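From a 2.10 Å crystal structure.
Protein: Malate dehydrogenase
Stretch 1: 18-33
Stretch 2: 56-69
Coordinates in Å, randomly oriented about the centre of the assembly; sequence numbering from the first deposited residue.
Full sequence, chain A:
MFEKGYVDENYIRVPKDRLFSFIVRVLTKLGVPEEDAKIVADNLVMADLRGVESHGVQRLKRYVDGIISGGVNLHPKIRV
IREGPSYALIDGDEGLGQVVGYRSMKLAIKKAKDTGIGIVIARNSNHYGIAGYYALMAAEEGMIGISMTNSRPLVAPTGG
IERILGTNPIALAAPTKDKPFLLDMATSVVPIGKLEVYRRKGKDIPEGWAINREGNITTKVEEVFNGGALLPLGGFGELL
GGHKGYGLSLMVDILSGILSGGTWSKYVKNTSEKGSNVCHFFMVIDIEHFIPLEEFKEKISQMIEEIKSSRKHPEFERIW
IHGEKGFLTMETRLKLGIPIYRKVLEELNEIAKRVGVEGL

Stretch 1 (18-33) RLFSFIVRVLTKLGVP
Stretch 2 (56-69) GVQRLKRYVDGIIS

The helix covering 18-29, already under way at Arg 18, and the helix that starts at Leu 60 run side by side with N-to-C directions 12° apart and axes 11.0 Å apart at closest approach. In register, Ile 23 CA lies 7.8 Å from Leu 60 CA, Leu 27 CA 7.5 Å from Val 64 CA, and Leu 30 CA 7.4 Å from Ile 67 CA. No hydrogen bond crosses between them; apolar packing accounts for the contact, which buries 511 Å² summed over both sides. Leu 19, Phe 22, Ile 23, Val 26, Leu 27, Val 32, Val 57, Leu 60, Val 64 and Ile 67 are buried, and their wholly apolar side chains need no polar partner there.

Stretch 2 opens with Gly 56 extended (phi/psi -95/-147), followed by a 3-10 segment at 57-58. Val 57 (chi1 m) points toward stretch 1, and its CG1 lies 3.5 Å from both Leu 19 CD1 (Leu 19 t, p) and Ile 23 CD1 (Ile 23 m, t). Arg 59 (-106/11) occupies the N-cap position; its side chain and those of Gln 58, Lys 61 and Arg 62 stay out of reach.

Leu 60 (t, p) is the most extensively covered residue, at 81 Å². Its CD2 meets the Phe 22 ring obliquely at CE2 (3.8 Å; Phe 22 t, chi2 68°), while CD1 lies 4.1 Å from Ile 23 CG2 and 4.3 Å from Leu 27 CD2. One turn on, Val 64 (t) points sideways, yet its CG2 is 4.0 Å from both Val 26 CG1 (Val 26 t) and Leu 30 CD1 (Leu 30 m, t), so one methyl of this short branched side chain rests against both, which themselves touch.

Ile 67 (m, t) points toward stretch 1. Its CD1 meets Val 32 CG2 (3.6 Å) and Leu 27 CD2 (4.0 Å; Leu 27 m, t), and its CG2 meets Leu 30 CB (3.9 Å). A Schellman motif brings Val 32 (t) here: Gly 31 has phi/psi 98/3, where a CB would jam against the preceding carbonyl O, and Val 32 N bonds Leu 27 O (3.0 Å). Exposed Ile 68 (m, t) closes the contact, CG1 lying 4.0 Å from Leu 30 CD2.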

# COMPACT_ATOMS: atom_id res chain seq x y z
N ARG A 18 33.50 -6.58 -10.31
CA ARG A 18 34.07 -7.87 -9.95
C ARG A 18 33.02 -8.79 -9.37
O ARG A 18 32.96 -9.98 -9.70
CB ARG A 18 35.20 -7.66 -8.94
CG ARG A 18 35.92 -8.93 -8.50
CD ARG A 18 37.31 -8.58 -8.02
NE ARG A 18 38.09 -7.97 -9.09
CZ ARG A 18 39.26 -7.36 -8.92
NH1 ARG A 18 39.80 -7.29 -7.71
NH2 ARG A 18 39.89 -6.84 -9.97
N LEU A 19 32.18 -8.25 -8.49
CA LEU A 19 31.12 -9.03 -7.87
C LEU A 19 30.15 -9.49 -8.95
O LEU A 19 29.71 -10.64 -8.96
CB LEU A 19 30.38 -8.19 -6.83
CG LEU A 19 29.32 -8.91 -5.99
CD1 LEU A 19 29.97 -10.05 -5.21
CD2 LEU A 19 28.66 -7.93 -5.04
N PHE A 20 29.85 -8.58 -9.88
CA PHE A 20 28.94 -8.87 -10.97
C PHE A 20 29.41 -10.03 -11.84
O PHE A 20 28.65 -10.97 -12.09
CB PHE A 20 28.78 -7.63 -11.86
CG PHE A 20 27.81 -7.82 -12.99
CD1 PHE A 20 26.46 -7.49 -12.83
CD2 PHE A 20 28.23 -8.33 -14.21
CE1 PHE A 20 25.56 -7.67 -13.87
CE2 PHE A 20 27.33 -8.53 -15.25
CZ PHE A 20 25.99 -8.19 -15.08
N SER A 21 30.65 -9.95 -12.32
CA SER A 21 31.21 -11.00 -13.18
C SER A 21 31.28 -12.34 -12.44
O SER A 21 31.13 -13.39 -13.04
CB SER A 21 32.60 -10.60 -13.67
OG SER A 21 33.50 -10.46 -12.59
N PHE A 22 31.52 -12.28 -11.14
CA PHE A 22 31.58 -13.49 -10.34
C PHE A 22 30.24 -14.21 -10.41
O PHE A 22 30.17 -15.38 -10.80
CB PHE A 22 31.90 -13.15 -8.88
CG PHE A 22 31.69 -14.29 -7.94
CD1 PHE A 22 32.50 -15.42 -7.99
CD2 PHE A 22 30.64 -14.27 -7.02
CE1 PHE A 22 32.28 -16.50 -7.15
CE2 PHE A 22 30.41 -15.35 -6.18
CZ PHE A 22 31.22 -16.46 -6.24
N ILE A 23 29.17 -13.50 -10.04
CA ILE A 23 27.83 -14.07 -10.06
C ILE A 23 27.52 -14.69 -11.42
O ILE A 23 26.99 -15.80 -11.49
CB ILE A 23 26.75 -12.99 -9.74
CG1 ILE A 23 26.95 -12.46 -8.33
CG2 ILE A 23 25.35 -13.58 -9.88
CD1 ILE A 23 26.10 -11.24 -8.01
N VAL A 24 27.85 -13.97 -12.48
CA VAL A 24 27.61 -14.45 -13.84
C VAL A 24 28.40 -15.73 -14.14
O VAL A 24 27.91 -16.61 -14.84
CB VAL A 24 27.96 -13.36 -14.89
CG1 VAL A 24 27.87 -13.93 -16.29
CG2 VAL A 24 26.98 -12.18 -14.75
N ARG A 25 29.62 -15.82 -13.61
CA ARG A 25 30.45 -17.00 -13.82
C ARG A 25 29.79 -18.23 -13.21
O ARG A 25 29.64 -19.26 -13.85
CB ARG A 25 31.83 -16.84 -13.17
CG ARG A 25 32.86 -16.08 -13.99
CD ARG A 25 34.27 -16.45 -13.54
NE ARG A 25 34.57 -16.01 -12.18
CZ ARG A 25 34.72 -14.73 -11.83
NH1 ARG A 25 34.58 -13.78 -12.73
NH2 ARG A 25 35.01 -14.42 -10.57
N VAL A 26 29.41 -18.10 -11.94
CA VAL A 26 28.77 -19.18 -11.21
C VAL A 26 27.48 -19.65 -11.89
O VAL A 26 27.30 -20.84 -12.14
CB VAL A 26 28.43 -18.75 -9.77
CG1 VAL A 26 27.66 -19.85 -9.05
CG2 VAL A 26 29.70 -18.41 -9.01
N LEU A 27 26.61 -18.70 -12.20
CA LEU A 27 25.33 -19.02 -12.83
C LEU A 27 25.44 -19.67 -14.20
O LEU A 27 24.73 -20.63 -14.48
CB LEU A 27 24.45 -17.77 -12.90
CG LEU A 27 24.06 -17.17 -11.54
CD1 LEU A 27 23.22 -15.93 -11.75
CD2 LEU A 27 23.27 -18.20 -10.71
N THR A 28 26.32 -19.15 -15.05
CA THR A 28 26.47 -19.74 -16.38
C THR A 28 27.11 -21.12 -16.29
O THR A 28 26.81 -22.00 -17.09
CB THR A 28 27.31 -18.83 -17.32
OG1 THR A 28 28.55 -18.48 -16.70
CG2 THR A 28 26.53 -17.57 -17.65
N LYS A 29 27.98 -21.32 -15.30
CA LYS A 29 28.62 -22.62 -15.09
C LYS A 29 27.56 -23.66 -14.70
O LYS A 29 27.73 -24.85 -14.95
CB LYS A 29 29.66 -22.52 -13.96
CG LYS A 29 30.40 -23.82 -13.65
CD LYS A 29 31.31 -24.23 -14.80
CE LYS A 29 32.05 -25.53 -14.49
NZ LYS A 29 32.92 -25.94 -15.63
N LEU A 30 26.47 -23.19 -14.10
CA LEU A 30 25.38 -24.08 -13.69
C LEU A 30 24.34 -24.26 -14.79
O LEU A 30 23.31 -24.91 -14.58
CB LEU A 30 24.72 -23.54 -12.42
CG LEU A 30 25.53 -23.66 -11.12
CD1 LEU A 30 24.93 -22.78 -10.04
CD2 LEU A 30 25.54 -25.12 -10.68
N GLY A 31 24.59 -23.69 -15.96
CA GLY A 31 23.66 -23.85 -17.06
C GLY A 31 22.68 -22.72 -17.31
O GLY A 31 21.82 -22.82 -18.19
N VAL A 32 22.77 -21.64 -16.53
CA VAL A 32 21.87 -20.51 -16.71
C VAL A 32 22.30 -19.71 -17.93
O VAL A 32 23.46 -19.30 -18.03
CB VAL A 32 21.89 -19.57 -15.47
CG1 VAL A 32 20.96 -18.37 -15.71
CG2 VAL A 32 21.45 -20.32 -14.23
N PRO A 33 21.38 -19.49 -18.89
CA PRO A 33 21.73 -18.72 -20.09
C PRO A 33 22.38 -17.41 -19.66
O PRO A 33 21.93 -16.77 -18.70
CB PRO A 33 20.39 -18.52 -20.77
CG PRO A 33 19.67 -19.81 -20.44
CD PRO A 33 20.00 -19.99 -18.96
N GLY A 56 21.18 -9.39 -1.29
CA GLY A 56 22.26 -9.32 -2.26
C GLY A 56 22.92 -10.67 -2.51
O GLY A 56 22.25 -11.71 -2.45
N VAL A 57 24.22 -10.66 -2.79
CA VAL A 57 24.96 -11.89 -3.07
C VAL A 57 24.85 -12.92 -1.95
O VAL A 57 25.02 -14.12 -2.17
CB VAL A 57 26.46 -11.60 -3.31
CG1 VAL A 57 26.62 -10.74 -4.54
CG2 VAL A 57 27.07 -10.92 -2.10
N GLN A 58 24.56 -12.46 -0.74
CA GLN A 58 24.42 -13.35 0.40
C GLN A 58 23.35 -14.41 0.12
O GLN A 58 23.26 -15.42 0.81
CB GLN A 58 24.02 -12.55 1.64
CG GLN A 58 23.86 -13.39 2.89
CD GLN A 58 22.95 -12.75 3.91
OE1 GLN A 58 21.73 -12.65 3.70
NE2 GLN A 58 23.52 -12.29 5.01
N ARG A 59 22.56 -14.17 -0.92
CA ARG A 59 21.47 -15.07 -1.30
C ARG A 59 21.80 -15.87 -2.54
O ARG A 59 20.92 -16.51 -3.12
CB ARG A 59 20.22 -14.26 -1.56
CG ARG A 59 19.90 -13.32 -0.44
CD ARG A 59 18.91 -13.97 0.46
NE ARG A 59 17.64 -13.27 0.43
CZ ARG A 59 16.56 -13.71 1.07
NH1 ARG A 59 16.64 -14.83 1.76
NH2 ARG A 59 15.43 -13.02 1.03
N LEU A 60 23.05 -15.81 -2.98
CA LEU A 60 23.44 -16.55 -4.16
C LEU A 60 23.38 -18.05 -3.87
O LEU A 60 23.01 -18.84 -4.74
CB LEU A 60 24.86 -16.16 -4.58
CG LEU A 60 25.36 -16.87 -5.84
CD1 LEU A 60 24.53 -16.43 -7.04
CD2 LEU A 60 26.83 -16.56 -6.05
N LYS A 61 23.72 -18.44 -2.65
CA LYS A 61 23.70 -19.85 -2.27
C LYS A 61 22.28 -20.42 -2.37
O LYS A 61 22.10 -21.61 -2.63
CB LYS A 61 24.22 -20.02 -0.84
CG LYS A 61 23.36 -19.38 0.22
CD LYS A 61 23.90 -19.65 1.62
CE LYS A 61 22.99 -19.06 2.68
NZ LYS A 61 23.47 -19.37 4.06
N ARG A 62 21.29 -19.56 -2.16
CA ARG A 62 19.89 -19.96 -2.24
C ARG A 62 19.52 -20.34 -3.67
O ARG A 62 18.88 -21.37 -3.91
CB ARG A 62 18.99 -18.81 -1.77
CG ARG A 62 17.50 -19.06 -1.95
CD ARG A 62 16.65 -17.87 -1.47
NE ARG A 62 15.24 -18.22 -1.40
CZ ARG A 62 14.31 -17.52 -0.75
NH1 ARG A 62 14.65 -16.41 -0.10
NH2 ARG A 62 13.05 -17.94 -0.74
N TYR A 63 19.93 -19.51 -4.62
CA TYR A 63 19.63 -19.77 -6.02
C TYR A 63 20.46 -20.93 -6.55
O TYR A 63 19.97 -21.73 -7.35
CB TYR A 63 19.88 -18.51 -6.87
CG TYR A 63 19.11 -17.31 -6.36
CD1 TYR A 63 17.77 -17.42 -6.00
CD2 TYR A 63 19.73 -16.07 -6.25
CE1 TYR A 63 17.06 -16.31 -5.52
CE2 TYR A 63 19.03 -14.96 -5.77
CZ TYR A 63 17.70 -15.09 -5.41
OH TYR A 63 17.00 -13.99 -4.96
N VAL A 64 21.71 -21.03 -6.11
CA VAL A 64 22.58 -22.12 -6.52
C VAL A 64 21.96 -23.46 -6.11
O VAL A 64 21.83 -24.36 -6.92
CB VAL A 64 23.98 -22.02 -5.86
CG1 VAL A 64 24.75 -23.33 -6.03
CG2 VAL A 64 24.77 -20.87 -6.48
N ASP A 65 21.57 -23.57 -4.84
CA ASP A 65 20.96 -24.80 -4.35
C ASP A 65 19.67 -25.13 -5.12
O ASP A 65 19.39 -26.29 -5.41
CB ASP A 65 20.65 -24.71 -2.86
CG ASP A 65 21.91 -24.68 -2.01
OD1 ASP A 65 22.95 -25.20 -2.46
OD2 ASP A 65 21.85 -24.14 -0.87
N GLY A 66 18.90 -24.10 -5.43
CA GLY A 66 17.66 -24.31 -6.15
C GLY A 66 17.92 -24.83 -7.55
O GLY A 66 17.17 -25.65 -8.07
N ILE A 67 18.98 -24.34 -8.17
CA ILE A 67 19.33 -24.77 -9.52
C ILE A 67 19.80 -26.22 -9.51
O ILE A 67 19.38 -27.04 -10.33
CB ILE A 67 20.44 -23.87 -10.11
CG1 ILE A 67 19.85 -22.50 -10.47
CG2 ILE A 67 21.09 -24.54 -11.32
CD1 ILE A 67 20.89 -21.45 -10.84
N ILE A 68 20.66 -26.54 -8.55
CA ILE A 68 21.18 -27.89 -8.41
C ILE A 68 20.09 -28.90 -8.05
O ILE A 68 20.12 -30.05 -8.51
CB ILE A 68 22.31 -27.91 -7.36
CG1 ILE A 68 23.54 -27.18 -7.92
CG2 ILE A 68 22.64 -29.35 -6.95
CD1 ILE A 68 24.69 -27.02 -6.92
N SER A 69 19.12 -28.49 -7.24
CA SER A 69 18.05 -29.41 -6.84
C SER A 69 16.89 -29.49 -7.83
O SER A 69 15.98 -30.30 -7.66
CB SER A 69 17.50 -29.01 -5.48
OG SER A 69 16.65 -27.89 -5.60